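Local coordinates for aromatic amino acid aminotransferase I (Candida albicans WO-1, PDB 6HNB), which transfers amino groups with the help of pyridoxal 5'-phosphate, probably from aromatic L-amino acids to 2-oxoglutarate, at the interface of chains A and B. Numbering follows the deposited sequence. Chains: chain A/B, Aromatic amino acid aminotransferase I.

Contact 1 and contact 2 are two patches of one two-fold symmetric interface, and the centres of their C-alpha atoms lie about 33 Å apart. They share no residue. In chain A they are linked through sequence: residues 327-329 of contact 2 belong to the loop just ahead of helix 334-377, which supplies A:Leu343 and A:Trp347 to contact 1. Contact 1 is mainly apolar, whereas contact 2 is built round a charged pair and two stacked guanidinium groups. Each has a twin with the chains exchanged, so the pairing is held at several separated points, consistent with the dimers typical of this aminotransferase family.

Contact 1: the interface of chains A and B. Residues chain A 60-63, 343, 347; chain B 54-55.
CD1 of A:Leu343 lies off the plane of the B:Phe55 ring, displaced past its CE1-CZ rim, 3.8 Å from CE1, the two side chains crossing at about a right angle. The other methyl, A:Leu343 CD2, packs within chain A on one face of the A:Trp347 indole, 3.5 Å above the plane and displaced toward the rim. With CG anti to the backbone N (chi1 174°) the leucine branch point is set toward the partner, and chi2 of 154° directs CD1 to the phenyl ring and CD2 to the indole. A:Trp347 CH2, on the benzo ring, comes within 4.1 Å of B:Pro54 CB. A:Trp347 NE1, on the pyrrole part, donates a hydrogen bond to A:Pro63 O (3.0 Å), which is 24° out of the ring plane. This bond probably helps hold the two chain A elements that flank B:Pro54.

The patch is an apolar part of the subunit interface: the B:Pro54-B:Phe55 loop packs on strand 57-62 and helix 334-377 of chain A, helping to join the subunits. B:Pro54 has more of its surface hidden by the partner (45 Å²) than any other residue here. Its CB packs against A:Pro63 CD at 3.7 Å, one pyrrolidine ring set obliquely to the other. A:Ile62 CG2 lies 3.4 Å from B:Pro54 O. Along the strand, B:Phe55 CA approaches A:Asp61 O at 3.6 Å, while A:Ala60 points its CB methyl toward B:Phe55 CD1, 4.4 Å away.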
ATOM      1  N   ALA A  60      16.607 -11.972 -11.486  1.00 24.70           N
ATOM      2  CA  ALA A  60      15.425 -12.599 -12.093  1.00 25.16           C
ATOM      3  C   ALA A  60      15.778 -13.047 -13.512  1.00 22.76           C
ATOM      4  O   ALA A  60      16.611 -12.385 -14.172  1.00 20.33           O
ATOM      5  CB  ALA A  60      14.267 -11.647 -12.030  1.00 26.71           C
ATOM      6  N   ASP A  61      15.183 -14.165 -13.929  1.00 22.27           N
ATOM      7  CA  ASP A  61      15.191 -14.657 -15.322  1.00 24.12           C
ATOM      8  C   ASP A  61      13.930 -14.137 -16.028  1.00 25.13           C
ATOM      9  O   ASP A  61      12.817 -14.473 -15.608  1.00 24.19           O
ATOM     10  CB  ASP A  61      15.383 -16.170 -15.311  1.00 28.44           C
ATOM     11  CG  ASP A  61      16.750 -16.561 -14.743  1.00 29.83           C
ATOM     12  OD1 ASP A  61      17.536 -15.644 -14.359  1.00 26.19           O
ATOM     13  OD2 ASP A  61      17.016 -17.768 -14.671  1.00 32.86           O
ATOM     14  N   ILE A  62      14.124 -13.324 -17.063  1.00 26.16           N
ATOM     15  CA  ILE A  62      13.044 -12.670 -17.863  1.00 26.60           C
ATOM     16  C   ILE A  62      13.199 -13.074 -19.331  1.00 28.54           C
ATOM     17  O   ILE A  62      14.309 -13.358 -19.801  1.00 25.79           O
ATOM     18  CB  ILE A  62      13.103 -11.138 -17.665  1.00 25.10           C
ATOM     19  CG1 ILE A  62      14.338 -10.513 -18.318  1.00 24.60           C
ATOM     20  CG2 ILE A  62      13.016 -10.786 -16.187  1.00 25.41           C
ATOM     21  CD1 ILE A  62      14.271  -9.001 -18.463  1.00 25.83           C
ATOM     22  N   PRO A  63      12.094 -13.084 -20.111  1.00 29.45           N
ATOM     23  CA  PRO A  63      12.185 -13.353 -21.545  1.00 30.86           C
ATOM     24  C   PRO A  63      12.879 -12.224 -22.311  1.00 28.10           C
ATOM     25  O   PRO A  63      13.143 -11.171 -21.759  1.00 26.07           O
ATOM     26  CB  PRO A  63      10.718 -13.524 -21.979  1.00 30.52           C
ATOM     27  CG  PRO A  63       9.957 -12.657 -20.979  1.00 31.25           C
ATOM     28  CD  PRO A  63      10.702 -12.855 -19.676  1.00 31.00           C
ATOM     29  N   LEU A 343      14.103  -4.812 -15.405  1.00 17.75           N
ATOM     30  CA  LEU A 343      13.437  -5.442 -16.574  1.00 18.50           C
ATOM     31  C   LEU A 343      13.218  -4.365 -17.647  1.00 18.92           C
ATOM     32  O   LEU A 343      13.584  -4.611 -18.834  1.00 18.35           O
ATOM     33  CB  LEU A 343      12.142  -6.118 -16.097  1.00 17.89           C
ATOM     34  CG  LEU A 343      11.247  -6.690 -17.190  1.00 18.50           C
ATOM     35  CD1 LEU A 343      10.404  -7.826 -16.654  1.00 19.45           C
ATOM     36  CD2 LEU A 343      10.346  -5.617 -17.762  1.00 19.27           C
ATOM     37  N   TRP A 347      15.032  -4.427 -21.434  1.00 23.56           N
ATOM     38  CA  TRP A 347      14.218  -4.484 -22.673  1.00 21.42           C
ATOM     39  C   TRP A 347      14.362  -3.157 -23.418  1.00 21.41           C
ATOM     40  O   TRP A 347      14.352  -3.148 -24.670  1.00 22.30           O
ATOM     41  CB  TRP A 347      12.754  -4.737 -22.312  1.00 22.05           C
ATOM     42  CG  TRP A 347      12.438  -6.113 -21.817  1.00 21.49           C
ATOM     43  CD1 TRP A 347      13.264  -7.192 -21.694  1.00 20.07           C
ATOM     44  CD2 TRP A 347      11.130  -6.557 -21.429  1.00 20.53           C
ATOM     45  NE1 TRP A 347      12.574  -8.258 -21.202  1.00 21.11           N
ATOM     46  CE2 TRP A 347      11.252  -7.906 -21.061  1.00 22.43           C
ATOM     47  CE3 TRP A 347       9.890  -5.927 -21.343  1.00 22.18           C
ATOM     48  CZ2 TRP A 347      10.163  -8.632 -20.579  1.00 23.57           C
ATOM     49  CZ3 TRP A 347       8.808  -6.655 -20.905  1.00 22.64           C
ATOM     50  CH2 TRP A 347       8.949  -7.988 -20.527  1.00 21.62           C
TER
ATOM     51  N   PRO B  54       6.381 -12.404 -16.797  1.00 22.75           N
ATOM     52  CA  PRO B  54       7.715 -12.479 -17.382  1.00 22.75           C
ATOM     53  C   PRO B  54       8.825 -12.711 -16.345  1.00 22.71           C
ATOM     54  O   PRO B  54       9.886 -12.181 -16.528  1.00 21.47           O
ATOM     55  CB  PRO B  54       7.850 -11.106 -18.072  1.00 21.10           C
ATOM     56  CG  PRO B  54       7.063 -10.179 -17.189  1.00 22.28           C
ATOM     57  CD  PRO B  54       5.904 -11.016 -16.696  1.00 22.86           C
ATOM     58  N   PHE B  55       8.560 -13.516 -15.310  1.00 23.26           N
ATOM     59  CA  PHE B  55       9.522 -13.887 -14.238  1.00 24.88           C
ATOM     60  C   PHE B  55       9.534 -15.401 -14.047  1.00 23.58           C
ATOM     61  O   PHE B  55       8.577 -15.950 -13.466  1.00 23.35           O
ATOM     62  CB  PHE B  55       9.142 -13.165 -12.947  1.00 25.27           C
ATOM     63  CG  PHE B  55       8.955 -11.679 -13.115  1.00 24.81           C
ATOM     64  CD1 PHE B  55      10.050 -10.825 -13.127  1.00 25.70           C
ATOM     65  CD2 PHE B  55       7.695 -11.145 -13.291  1.00 24.07           C
ATOM     66  CE1 PHE B  55       9.885  -9.454 -13.251  1.00 24.51           C
ATOM     67  CE2 PHE B  55       7.535  -9.772 -13.441  1.00 25.81           C
ATOM     68  CZ  PHE B  55       8.622  -8.932 -13.416  1.00 23.95           C
TER

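Contact 2: the interface of chains A and B. Residues chain A 150, 327-329; chain B 142-143, 146, 150, 176.
Helix 141-152 of each subunit contributes to this patch near the two-fold axis, where A:Arg150 reaches across to B:Asp146 in an end-on salt bridge. A:Arg150 NH1 donates to B:Asp146 OD2 (2.8 Å) and A:Arg150 NH2 to B:Asp146 OD1 (2.8 Å), each oxygen accepting through its syn lone pair. The NH2 bond is almost straight, 176° at the hydrogen, and in the guanidinium plane; the NH1 bond is tilted from it. The two flat groups are nearly coplanar, 21° apart, so the paired bonds fix the rotation of both. The carboxylate is carried toward the arginine by a side chain with CG anti to the backbone N (chi1 -175°). A:Ser328 CB lies against the B:Asp146 carboxyl carbon CG at 3.8 Å.

One face of the A:Arg150 guanidinium is stacked on that of B:Arg150, CZ to CZ 4.0 Å, offset toward the rim. B:Asp146 OD2 also lies 3.9 Å from B:Arg150 NH1, a longer salt bridge within chain B, and the carboxylate would probably offset the like charges. In the second shell, B:Gln176 NE2 donates to the backbone oxygen of B:Asp146 (3.3 Å).

Toward the start of the helix, water 1 joins A:Val327 O to B:Thr142 O, 2.6 Å from each. The B:Thr142 methyl CG2 packs against A:Val327 CA. B:Thr142 is a pyridoxal 5'-phosphate-binding residue, so the contact probably steadies the cofactor-binding helix start while joining the two subunits.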
ATOM      1  N   ARG A 150      -9.687  10.097  -1.547  1.00 17.30           N
ATOM      2  CA  ARG A 150      -9.233  10.824  -0.309  1.00 19.49           C
ATOM      3  C   ARG A 150      -8.670  12.208  -0.656  1.00 19.78           C
ATOM      4  O   ARG A 150      -8.648  13.074   0.220  1.00 21.68           O
ATOM      5  CB  ARG A 150      -8.210   9.990   0.463  1.00 20.06           C
ATOM      6  CG  ARG A 150      -8.784   8.663   0.943  1.00 20.75           C
ATOM      7  CD  ARG A 150      -7.751   7.703   1.524  1.00 22.07           C
ATOM      8  NE  ARG A 150      -7.447   8.053   2.896  1.00 23.12           N
ATOM      9  CZ  ARG A 150      -6.522   7.469   3.671  1.00 23.64           C
ATOM     10  NH1 ARG A 150      -5.745   6.520   3.193  1.00 21.95           N
ATOM     11  NH2 ARG A 150      -6.385   7.852   4.929  1.00 23.32           N
ATOM     12  N   VAL A 327       1.855   8.948   4.628  1.00 26.22           N
ATOM     13  CA  VAL A 327       1.222   8.548   5.926  1.00 26.37           C
ATOM     14  C   VAL A 327       0.187   7.438   5.690  1.00 29.62           C
ATOM     15  O   VAL A 327      -0.566   7.104   6.623  1.00 31.37           O
ATOM     16  CB  VAL A 327       0.633   9.778   6.646  1.00 24.86           C
ATOM     17  CG1 VAL A 327       1.700  10.819   6.892  1.00 23.36           C
ATOM     18  CG2 VAL A 327      -0.543  10.384   5.892  1.00 25.55           C
ATOM     19  N   SER A 328       0.177   6.844   4.495  1.00 29.86           N
ATOM     20  CA  SER A 328      -0.612   5.631   4.197  1.00 29.78           C
ATOM     21  C   SER A 328       0.367   4.576   3.664  1.00 32.68           C
ATOM     22  O   SER A 328       1.109   4.007   4.485  1.00 37.89           O
ATOM     23  CB  SER A 328      -1.808   5.934   3.312  1.00 30.72           C
ATOM     24  OG  SER A 328      -1.447   6.507   2.065  1.00 31.90           O
ATOM     25  N   VAL A 329       0.514   4.416   2.357  1.00 33.45           N
ATOM     26  CA  VAL A 329       1.243   3.236   1.796  1.00 33.89           C
ATOM     27  C   VAL A 329       2.754   3.422   1.921  1.00 32.47           C
ATOM     28  O   VAL A 329       3.429   2.387   1.948  1.00 31.63           O
ATOM     29  CB  VAL A 329       0.821   2.924   0.350  1.00 36.32           C
ATOM     30  CG1 VAL A 329      -0.562   2.320   0.339  1.00 36.79           C
ATOM     31  CG2 VAL A 329       0.885   4.142  -0.556  1.00 38.52           C
TER
ATOM     32  N   THR B 142       3.224   2.007   8.760  1.00 20.26           N
ATOM     33  CA  THR B 142       2.613   3.246   8.215  1.00 20.89           C
ATOM     34  C   THR B 142       1.196   2.937   7.708  1.00 19.20           C
ATOM     35  O   THR B 142       0.271   3.633   8.121  1.00 17.34           O
ATOM     36  CB  THR B 142       3.457   3.878   7.101  1.00 22.71           C
ATOM     37  OG1 THR B 142       4.831   3.830   7.497  1.00 25.20           O
ATOM     38  CG2 THR B 142       3.034   5.305   6.838  1.00 22.45           C
ATOM     39  N   GLU B 143       1.052   1.983   6.779  1.00 18.94           N
ATOM     40  CA  GLU B 143      -0.263   1.598   6.217  1.00 18.40           C
ATOM     41  C   GLU B 143      -1.121   0.966   7.322  1.00 18.02           C
ATOM     42  O   GLU B 143      -2.267   1.348   7.432  1.00 18.80           O
ATOM     43  CB  GLU B 143      -0.137   0.621   5.050  1.00 19.26           C
ATOM     44  CG  GLU B 143      -1.456  -0.013   4.682  1.00 20.56           C
ATOM     45  CD  GLU B 143      -1.789  -1.313   5.402  1.00 23.25           C
ATOM     46  OE1 GLU B 143      -1.044  -2.325   5.212  1.00 24.64           O
ATOM     47  OE2 GLU B 143      -2.809  -1.332   6.125  1.00 22.82           O
ATOM     48  N   ASP B 146      -2.694   3.804   9.300  1.00 19.26           N
ATOM     49  CA  ASP B 146      -3.756   4.467   8.516  1.00 19.19           C
ATOM     50  C   ASP B 146      -5.013   3.598   8.573  1.00 17.77           C
ATOM     51  O   ASP B 146      -6.093   4.136   8.860  1.00 17.68           O
ATOM     52  CB  ASP B 146      -3.242   4.741   7.107  1.00 21.14           C
ATOM     53  CG  ASP B 146      -4.220   5.526   6.263  1.00 22.05           C
ATOM     54  OD1 ASP B 146      -4.541   6.642   6.630  1.00 23.46           O
ATOM     55  OD2 ASP B 146      -4.583   5.017   5.221  1.00 25.61           O
ATOM     56  N   ARG B 150      -8.842   4.033  10.206  1.00 19.83           N
ATOM     57  CA  ARG B 150     -10.050   3.873   9.336  1.00 19.77           C
ATOM     58  C   ARG B 150     -10.992   2.791   9.875  1.00 18.85           C
ATOM     59  O   ARG B 150     -12.164   2.822   9.517  1.00 17.63           O
ATOM     60  CB  ARG B 150      -9.649   3.585   7.894  1.00 18.76           C
ATOM     61  CG  ARG B 150      -8.977   4.779   7.255  1.00 19.50           C
ATOM     62  CD  ARG B 150      -8.283   4.372   5.964  1.00 20.68           C
ATOM     63  NE  ARG B 150      -9.218   4.543   4.888  1.00 21.64           N
ATOM     64  CZ  ARG B 150      -8.965   4.303   3.601  1.00 21.28           C
ATOM     65  NH1 ARG B 150      -7.783   3.862   3.221  1.00 20.46           N
ATOM     66  NH2 ARG B 150      -9.897   4.546   2.704  1.00 20.82           N
ATOM     67  N   GLN B 176      -7.725  12.309   8.890  1.00 19.05           N
ATOM     68  CA  GLN B 176      -9.021  11.626   9.097  1.00 20.62           C
ATOM     69  C   GLN B 176      -9.851  12.418  10.117  1.00 19.72           C
ATOM     70  O   GLN B 176     -10.917  11.924  10.514  1.00 19.81           O
ATOM     71  CB  GLN B 176      -8.735  10.181   9.515  1.00 20.19           C
ATOM     72  CG  GLN B 176      -7.900   9.423   8.486  1.00 22.15           C
ATOM     73  CD  GLN B 176      -7.836   7.949   8.797  1.00 25.59           C
ATOM     74  OE1 GLN B 176      -8.780   7.365   9.345  1.00 28.15           O
ATOM     75  NE2 GLN B 176      -6.712   7.332   8.454  1.00 24.44           N
TER
HETATM   76  O   HOH W   1       0.365   6.136   8.839  1.00 19.85           O